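Local coordinates for 2'-deoxycytidine 5'-triphosphate deaminase (Agrobacterium tumefaciens, PDB 2R9Q), which probably catalyses the hydrolytic deamination of dCTP to dUTP with release of ammonia, a step toward thymidine nucleotide synthesis, at residues B[37-42]-B[160-165]; B[43-48]-B[96-101]; B[107-112]-B[294-299]. All blocks are in the same frame, centred on the assembly; numbering follows the deposited sequence.

Contact 1: residues B[37-42]-B[160-165]; sequences QVQPAS and GSRLSQ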
loop_
_atom_site.group_PDB
_atom_site.type_symbol
_atom_site.label_atom_id
_atom_site.label_comp_id
_atom_site.label_asym_id
_atom_site.label_seq_id
_atom_site.Cartn_x
_atom_site.Cartn_y
_atom_site.Cartn_z
ATOM N N GLN B 37 -7.480 -0.569 -38.242
ATOM C CA GLN B 37 -6.672 -1.489 -37.431
ATOM C C GLN B 37 -5.202 -1.479 -37.807
ATOM O O GLN B 37 -4.340 -1.666 -36.935
ATOM C CB GLN B 37 -7.198 -2.915 -37.481
ATOM C CG GLN B 37 -6.859 -3.699 -36.247
ATOM C CD GLN B 37 -7.298 -5.140 -36.341
ATOM O OE1 GLN B 37 -8.386 -5.427 -36.805
ATOM N NE2 GLN B 37 -6.453 -6.048 -35.892
ATOM N N VAL B 38 -4.928 -1.252 -39.090
ATOM C CA VAL B 38 -3.564 -1.200 -39.608
ATOM C C VAL B 38 -3.076 0.246 -39.544
ATOM O O VAL B 38 -3.678 1.158 -40.124
ATOM C CB VAL B 38 -3.459 -1.754 -41.054
ATOM C CG1 VAL B 38 -1.998 -1.786 -41.522
ATOM C CG2 VAL B 38 -4.129 -3.161 -41.157
ATOM N N GLN B 39 -2.017 0.450 -38.779
ATOM C CA GLN B 39 -1.412 1.741 -38.629
ATOM C C GLN B 39 -0.333 1.812 -39.704
ATOM O O GLN B 39 -0.035 0.795 -40.351
ATOM C CB GLN B 39 -0.848 1.915 -37.207
ATOM C CG GLN B 39 -1.831 1.620 -36.066
ATOM C CD GLN B 39 -3.054 2.472 -36.117
ATOM O OE1 GLN B 39 -3.021 3.598 -36.604
ATOM N NE2 GLN B 39 -4.164 1.931 -35.650
ATOM N N PRO B 40 0.228 3.015 -39.930
ATOM C CA PRO B 40 1.318 3.218 -40.898
ATOM C C PRO B 40 2.504 2.227 -40.800
ATOM O O PRO B 40 2.988 1.793 -41.826
ATOM C CB PRO B 40 1.756 4.653 -40.617
ATOM C CG PRO B 40 0.566 5.319 -40.071
ATOM C CD PRO B 40 -0.186 4.291 -39.307
ATOM N N ALA B 41 2.936 1.855 -39.586
ATOM C CA ALA B 41 4.083 0.944 -39.380
ATOM C C ALA B 41 3.882 -0.117 -38.266
ATOM O O ALA B 41 4.856 -0.577 -37.648
ATOM C CB ALA B 41 5.317 1.749 -39.111
ATOM N N SER B 42 2.614 -0.497 -38.039
ATOM C CA SER B 42 2.221 -1.490 -37.034
ATOM C C SER B 42 0.759 -1.878 -37.223
ATOM O O SER B 42 0.031 -1.274 -37.998
ATOM C CB SER B 42 2.436 -0.961 -35.608
ATOM O OG SER B 42 1.764 0.279 -35.409
ATOM N N GLY B 160 -12.682 -7.615 -29.238
ATOM C CA GLY B 160 -12.343 -6.492 -30.083
ATOM C C GLY B 160 -11.469 -5.396 -29.509
ATOM O O GLY B 160 -10.920 -4.628 -30.257
ATOM N N SER B 161 -11.348 -5.315 -28.187
ATOM C CA SER B 161 -10.586 -4.254 -27.547
ATOM C C SER B 161 -9.149 -4.281 -28.042
ATOM O O SER B 161 -8.593 -5.337 -28.295
ATOM C CB SER B 161 -10.676 -4.325 -26.014
ATOM O OG SER B 161 -11.986 -4.068 -25.546
ATOM N N ARG B 162 -8.581 -3.101 -28.229
ATOM C CA ARG B 162 -7.248 -2.964 -28.791
ATOM C C ARG B 162 -6.374 -2.289 -27.769
ATOM O O ARG B 162 -6.559 -1.140 -27.497
ATOM C CB ARG B 162 -7.322 -2.169 -30.081
ATOM C CG ARG B 162 -7.906 -2.978 -31.210
ATOM C CD ARG B 162 -8.724 -2.189 -32.178
ATOM N NE ARG B 162 -7.926 -1.124 -32.752
ATOM C CZ ARG B 162 -8.253 -0.372 -33.800
ATOM N NH1 ARG B 162 -9.380 -0.551 -34.452
ATOM N NH2 ARG B 162 -7.418 0.571 -34.209
ATOM N N LEU B 163 -5.454 -3.029 -27.162
ATOM C CA LEU B 163 -4.589 -2.467 -26.114
ATOM C C LEU B 163 -3.135 -2.391 -26.564
ATOM O O LEU B 163 -2.358 -1.570 -26.091
ATOM C CB LEU B 163 -4.749 -3.232 -24.816
ATOM C CG LEU B 163 -6.063 -3.229 -24.006
ATOM C CD1 LEU B 163 -7.145 -4.077 -24.659
ATOM C CD2 LEU B 163 -5.813 -3.801 -22.624
ATOM N N SER B 164 -2.824 -3.163 -27.586
ATOM C CA SER B 164 -1.472 -3.426 -27.984
ATOM C C SER B 164 -1.320 -3.353 -29.479
ATOM O O SER B 164 -2.289 -3.422 -30.203
ATOM C CB SER B 164 -1.124 -4.820 -27.493
ATOM O OG SER B 164 0.241 -5.056 -27.616
ATOM N N GLN B 165 -0.085 -3.208 -29.934
ATOM C CA GLN B 165 0.242 -3.276 -31.359
ATOM C C GLN B 165 1.555 -4.009 -31.682
ATOM O O GLN B 165 2.480 -4.055 -30.884
ATOM C CB GLN B 165 0.200 -1.908 -32.013
ATOM C CG GLN B 165 0.894 -0.843 -31.311
ATOM C CD GLN B 165 0.577 0.518 -31.858
ATOM O OE1 GLN B 165 1.401 1.424 -31.772
ATOM N NE2 GLN B 165 -0.605 0.678 -32.450
#
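Gln165 reaches across to Ser42 and Gln39, while Arg162 of the same strand lies against Gln37. Followed outward, the Gln165 CB first packs on the carbonyl oxygen of Leu43. CG then stands between the backbone N and the carbonyl carbon (chi1 48°), and the chain runs extended beyond it. CD lies 3.8 Å from Ser42 OG, and OE1 and NE2 are at the same distance from that hydroxyl; this equality places OG against the amide as a whole, too far from either polar atom to bond. Ser42 OG is buried here without a polar partner in the model. NE2 also touches Gln39 CG at 3.9 Å, the two side chains crossing at about a right angle, but its hydrogen bond goes to Asp44 OD1, which fixes the amide's rotation. Arg162 makes the second patch: Gln37 CG rides 4.3 Å above the centre of its guanidinium, and its NH2 comes to 3.8 Å from Gln39 NE2. These are packing distances; the charge is met by Asp34, Asp36 and Asp44. Gln39, and Gln37 just before strand 38-39, thus reach over strand 42-46, to which Ser42 itself belongs. That strand is hydrogen-bonded between 38-39 and 162-170 in an antiparallel sheet of the N-terminal, dUTPase-clan domain.

Contact 2: residues B[43-48]-B[96-101]; sequences LDLRLG and LMESLA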
loop_
_atom_site.group_PDB
_atom_site.type_symbol
_atom_site.label_atom_id
_atom_site.label_comp_id
_atom_site.label_asym_id
_atom_site.label_seq_id
_atom_site.Cartn_x
_atom_site.Cartn_y
_atom_site.Cartn_z
ATOM N N LEU B 43 0.344 -2.906 -36.508
ATOM C CA LEU B 43 -1.025 -3.353 -36.464
ATOM C C LEU B 43 -1.516 -3.504 -35.013
ATOM O O LEU B 43 -0.901 -4.170 -34.193
ATOM C CB LEU B 43 -1.117 -4.676 -37.212
ATOM C CG LEU B 43 -2.348 -5.566 -37.073
ATOM C CD1 LEU B 43 -3.520 -5.085 -37.906
ATOM C CD2 LEU B 43 -1.936 -6.974 -37.390
ATOM N N ASP B 44 -2.631 -2.860 -34.708
ATOM C CA ASP B 44 -3.423 -3.142 -33.500
ATOM C C ASP B 44 -3.890 -4.591 -33.421
ATOM O O ASP B 44 -4.272 -5.201 -34.425
ATOM C CB ASP B 44 -4.633 -2.218 -33.390
ATOM C CG ASP B 44 -4.245 -0.810 -32.977
ATOM O OD1 ASP B 44 -3.020 -0.525 -32.927
ATOM O OD2 ASP B 44 -5.168 -0.008 -32.696
ATOM N N LEU B 45 -3.812 -5.112 -32.202
ATOM C CA LEU B 45 -4.227 -6.451 -31.862
ATOM C C LEU B 45 -5.501 -6.375 -31.036
ATOM O O LEU B 45 -5.646 -5.509 -30.189
ATOM C CB LEU B 45 -3.128 -7.176 -31.072
ATOM C CG LEU B 45 -1.769 -7.376 -31.727
ATOM C CD1 LEU B 45 -0.748 -7.746 -30.626
ATOM C CD2 LEU B 45 -1.853 -8.417 -32.847
ATOM N N ARG B 46 -6.415 -7.293 -31.295
ATOM C CA ARG B 46 -7.707 -7.312 -30.668
ATOM C C ARG B 46 -7.838 -8.515 -29.762
ATOM O O ARG B 46 -7.415 -9.600 -30.105
ATOM C CB ARG B 46 -8.825 -7.390 -31.720
ATOM C CG ARG B 46 -8.915 -6.247 -32.703
ATOM C CD ARG B 46 -9.975 -6.499 -33.748
ATOM N NE ARG B 46 -9.585 -7.507 -34.747
ATOM C CZ ARG B 46 -10.317 -7.810 -35.823
ATOM N NH1 ARG B 46 -9.909 -8.741 -36.667
ATOM N NH2 ARG B 46 -11.451 -7.180 -36.068
ATOM N N LEU B 47 -8.481 -8.294 -28.626
ATOM C CA LEU B 47 -8.884 -9.355 -27.709
ATOM C C LEU B 47 -9.927 -10.286 -28.310
ATOM O O LEU B 47 -10.872 -9.859 -29.023
ATOM C CB LEU B 47 -9.453 -8.785 -26.390
ATOM C CG LEU B 47 -8.681 -7.697 -25.630
ATOM C CD1 LEU B 47 -9.359 -7.403 -24.289
ATOM C CD2 LEU B 47 -7.216 -8.059 -25.480
ATOM N N GLY B 48 -9.723 -11.561 -28.014
ATOM C CA GLY B 48 -10.697 -12.609 -28.261
ATOM C C GLY B 48 -11.849 -12.573 -27.247
ATOM O O GLY B 48 -12.040 -11.585 -26.546
ATOM N N LEU B 96 -5.611 -13.560 -28.327
ATOM C CA LEU B 96 -5.864 -12.492 -29.233
ATOM C C LEU B 96 -6.529 -13.080 -30.471
ATOM O O LEU B 96 -6.337 -14.248 -30.785
ATOM C CB LEU B 96 -4.555 -11.749 -29.535
ATOM C CG LEU B 96 -3.850 -10.977 -28.399
ATOM C CD1 LEU B 96 -2.444 -10.521 -28.853
ATOM C CD2 LEU B 96 -4.670 -9.805 -27.882
ATOM N N MET B 97 -7.355 -12.280 -31.142
ATOM C CA MET B 97 -7.969 -12.680 -32.420
ATOM C C MET B 97 -6.910 -12.928 -33.563
ATOM O O MET B 97 -7.056 -13.812 -34.399
ATOM C CB MET B 97 -9.002 -11.634 -32.831
ATOM C CG MET B 97 -10.244 -11.541 -31.942
ATOM S SD MET B 97 -11.412 -10.214 -32.405
ATOM C CE MET B 97 -11.837 -10.692 -34.065
ATOM N N GLU B 98 -5.826 -12.166 -33.562
ATOM C CA GLU B 98 -4.800 -12.293 -34.596
ATOM C C GLU B 98 -3.835 -13.435 -34.340
ATOM O O GLU B 98 -3.445 -13.689 -33.206
ATOM C CB GLU B 98 -4.027 -10.993 -34.756
ATOM C CG GLU B 98 -4.849 -9.872 -35.374
ATOM C CD GLU B 98 -5.962 -9.381 -34.461
ATOM O OE1 GLU B 98 -5.707 -9.191 -33.238
ATOM O OE2 GLU B 98 -7.084 -9.198 -34.969
ATOM N N SER B 99 -3.481 -14.145 -35.403
ATOM C CA SER B 99 -2.452 -15.187 -35.343
ATOM C C SER B 99 -1.527 -15.077 -36.550
ATOM O O SER B 99 -1.822 -14.356 -37.516
ATOM C CB SER B 99 -3.028 -16.624 -35.118
ATOM O OG SER B 99 -3.707 -17.204 -36.218
ATOM N N LEU B 100 -0.385 -15.750 -36.448
ATOM C CA LEU B 100 0.695 -15.563 -37.402
ATOM C C LEU B 100 1.164 -16.859 -38.085
ATOM O O LEU B 100 1.087 -17.942 -37.520
ATOM C CB LEU B 100 1.876 -14.849 -36.729
ATOM C CG LEU B 100 1.645 -13.438 -36.167
ATOM C CD1 LEU B 100 2.859 -13.029 -35.345
ATOM C CD2 LEU B 100 1.322 -12.389 -37.275
ATOM N N ALA B 101 1.589 -16.697 -39.338
ATOM C CA ALA B 101 2.439 -17.639 -40.066
ATOM C C ALA B 101 3.458 -16.774 -40.854
ATOM O O ALA B 101 3.294 -16.478 -42.032
ATOM C CB ALA B 101 1.609 -18.509 -40.973
#
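Arg46 and Glu98 cross at about a right angle, yet their flat ends lie nearly coplanar, with guanidinium and carboxylate planes 28° apart. Arg46 NE donates to Glu98 OE2 at 3.0 Å, and the acceptor sits only 4° out of the guanidinium plane; this is the salt bridge, with NH1 adding a weak bond to the same oxygen. The other carboxylate oxygen, OE1, takes the backbone N-H of Arg46 at 2.8 Å in an almost straight bond (175° at the hydrogen). One residue therefore grips Glu98 by backbone and side chain together, a geometry that would favour an ionised carboxylate. Both oxygens are met on their syn sides. The bend of Glu98 at chi2 sets CD back toward Arg46. Met97 closes one guanidinium face, its CE standing 3.7 Å above the centre of the plane.

Strand 42-46 lies in one antiparallel sheet of this dUTPase-clan domain and 91-101 is counted in the other, the chain turning a corner at Met97; the axes of 43-46 and 98-101 pass 8.1 Å apart. Within the two segments the backbones are nearest at Leu47 and Leu96, which form a single beta bridge, and Met97 N bonds to Arg46 O at 2.9 Å. Leucines pack beside the bridge. Leu45 CD1 meets Leu96 CD1 at 3.7 Å, while Leu45 CD2 rests on Glu98 CB, and Leu47 CD2 touches Leu96 CD2. Leu144 of strand 143-150 packs on both Leu45 and Leu96, and Ser29 OG hydrogen-bonds to both Arg46 NH1 and Glu98 OE2.

Contact 3: residues B[107-112]-B[294-299]; sequences SASANP and AGFFDP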
loop_
_atom_site.group_PDB
_atom_site.type_symbol
_atom_site.label_atom_id
_atom_site.label_comp_id
_atom_site.label_asym_id
_atom_site.label_seq_id
_atom_site.Cartn_x
_atom_site.Cartn_y
_atom_site.Cartn_z
ATOM N N SER B 107 10.395 -11.044 -38.698
ATOM C CA SER B 107 10.141 -11.084 -37.267
ATOM C C SER B 107 9.187 -9.959 -36.848
ATOM O O SER B 107 8.769 -9.148 -37.668
ATOM C CB SER B 107 11.463 -10.979 -36.490
ATOM O OG SER B 107 12.005 -9.675 -36.531
ATOM N N ALA B 108 8.817 -9.930 -35.575
ATOM C CA ALA B 108 8.045 -8.813 -35.058
ATOM C C ALA B 108 8.268 -8.511 -33.571
ATOM O O ALA B 108 8.735 -9.346 -32.815
ATOM C CB ALA B 108 6.566 -8.978 -35.395
ATOM N N SER B 109 7.966 -7.273 -33.187
ATOM C CA SER B 109 7.897 -6.886 -31.776
ATOM C C SER B 109 6.530 -6.202 -31.398
ATOM O O SER B 109 5.804 -5.743 -32.247
ATOM C CB SER B 109 9.119 -6.034 -31.413
ATOM O OG SER B 109 9.083 -4.760 -32.007
ATOM N N ALA B 110 6.212 -6.170 -30.106
ATOM C CA ALA B 110 4.965 -5.590 -29.592
ATOM C C ALA B 110 5.226 -4.516 -28.523
ATOM O O ALA B 110 6.222 -4.559 -27.792
ATOM C CB ALA B 110 4.042 -6.682 -29.064
ATOM N N ASN B 111 4.357 -3.511 -28.512
ATOM C CA ASN B 111 4.349 -2.430 -27.550
ATOM C C ASN B 111 2.897 -2.042 -27.265
ATOM O O ASN B 111 2.021 -2.265 -28.107
ATOM C CB ASN B 111 5.102 -1.221 -28.089
ATOM C CG ASN B 111 6.555 -1.246 -27.757
ATOM O OD1 ASN B 111 6.958 -1.738 -26.695
ATOM N ND2 ASN B 111 7.364 -0.692 -28.646
ATOM N N PRO B 112 2.621 -1.508 -26.063
ATOM C CA PRO B 112 1.300 -0.947 -25.820
ATOM C C PRO B 112 0.966 0.223 -26.709
ATOM O O PRO B 112 1.836 0.969 -27.078
ATOM C CB PRO B 112 1.364 -0.517 -24.365
ATOM C CG PRO B 112 2.814 -0.416 -24.060
ATOM C CD PRO B 112 3.471 -1.437 -24.863
ATOM N N ALA B 294 6.639 2.878 -23.020
ATOM C CA ALA B 294 7.341 3.333 -24.225
ATOM C C ALA B 294 6.757 2.554 -25.389
ATOM O O ALA B 294 6.414 1.372 -25.267
ATOM C CB ALA B 294 8.882 3.119 -24.121
ATOM N N GLY B 295 6.570 3.248 -26.493
ATOM C CA GLY B 295 5.870 2.662 -27.601
ATOM C C GLY B 295 6.418 3.021 -28.953
ATOM O O GLY B 295 7.528 3.568 -29.114
ATOM N N PHE B 296 5.605 2.671 -29.934
ATOM C CA PHE B 296 5.919 2.922 -31.328
ATOM C C PHE B 296 5.471 4.334 -31.725
ATOM O O PHE B 296 4.460 4.801 -31.285
ATOM C CB PHE B 296 5.256 1.858 -32.201
ATOM C CG PHE B 296 5.808 0.479 -32.008
ATOM C CD1 PHE B 296 7.188 0.254 -31.966
ATOM C CD2 PHE B 296 4.955 -0.613 -31.894
ATOM C CE1 PHE B 296 7.688 -1.040 -31.830
ATOM C CE2 PHE B 296 5.446 -1.893 -31.741
ATOM C CZ PHE B 296 6.814 -2.108 -31.704
ATOM N N PHE B 297 6.310 5.005 -32.505
ATOM C CA PHE B 297 5.986 6.235 -33.210
ATOM C C PHE B 297 5.812 5.895 -34.680
ATOM O O PHE B 297 6.611 5.167 -35.251
ATOM C CB PHE B 297 7.117 7.249 -33.034
ATOM C CG PHE B 297 7.128 7.892 -31.702
ATOM C CD1 PHE B 297 6.850 9.230 -31.568
ATOM C CD2 PHE B 297 7.382 7.149 -30.555
ATOM C CE1 PHE B 297 6.857 9.818 -30.306
ATOM C CE2 PHE B 297 7.372 7.724 -29.323
ATOM C CZ PHE B 297 7.125 9.058 -29.194
ATOM N N ASP B 298 4.760 6.419 -35.284
ATOM C CA ASP B 298 4.488 6.168 -36.703
ATOM C C ASP B 298 5.180 7.169 -37.614
ATOM O O ASP B 298 5.360 8.313 -37.235
ATOM C CB ASP B 298 2.980 6.222 -37.003
ATOM C CG ASP B 298 2.242 4.936 -36.638
ATOM O OD1 ASP B 298 2.714 3.807 -37.011
ATOM O OD2 ASP B 298 1.168 5.087 -35.995
ATOM N N PRO B 299 5.527 6.734 -38.837
ATOM C CA PRO B 299 5.913 7.665 -39.896
ATOM C C PRO B 299 4.913 8.782 -39.992
ATOM O O PRO B 299 3.716 8.520 -39.975
ATOM C CB PRO B 299 5.868 6.809 -41.171
ATOM C CG PRO B 299 5.950 5.424 -40.736
ATOM C CD PRO B 299 5.578 5.335 -39.295
HETATM O O HOH W 1 3.077 1.422 -29.533
#
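One face of the Phe296 ring is covered by Asn111, and its edge is met by Ser109. Asn111 ND2 stands 3.2 Å above the ring plane, offset toward the rim, with Phe296 CE1 as its nearest ring atom. From the same side, Asn111 CB makes a CH-pi contact, 4.0 Å from the ring centroid and 21° off the normal. The amide plane is tilted 56° against the ring, and the two side chains cross at about a right angle. At the edge, Ser109 OG lies in the ring plane, 3.5 Å from CZ. With chi1 at -67°, Phe296 CG is anti to its own carbonyl carbon and beside the backbone N.

The contact is an interdomain one. Segment 107-112 is a strand of the N-terminal domain, whereas Phe296 begins strand 296-297, an edge strand, within this chain, of an antiparallel sheet in the C-terminal domain, paired there with 275-281. That neighbour supplies Glu278, whose OE2 accepts a hydrogen bond from Asn111 ND2 and so ties the amide to the C-terminal side while its nitrogen sits over the ring. Ser109 OG, by contrast, is bonded to Arg169 of its own domain.

Backbone groups join through solvent: one water donates to Pro112 O at 2.8 Å and accepts from Phe296 N at 2.8 Å, bridging the two chain segments beside Gly295. Asn111 OD1 comes to 3.5 Å from Ala294 O, but both are acceptors, and this approach is packing without a bond.

Contacts 1 and 2 have centres about 9 Å apart and share strand 42-46, which follows 38-39 in the chain; 43-48 to 96-101 is nested within the loop closed by 37-42 to 160-165. Both lie in the N-terminal domain, and Asp44 joins them through bonds from Gln37 and Gln165. Contact 3, its centre about 10 Å from that of contact 1 and 15 Å from that of contact 2, enters the same sheet through strand 106-112, a neighbour of 162-170. Its segments alternate with those of contact 1, and Ala41 N to Asp298 OD1 ties the two. One N-terminal sheet therefore takes part in all three contacts, the third of which joins it to the C-terminal domain.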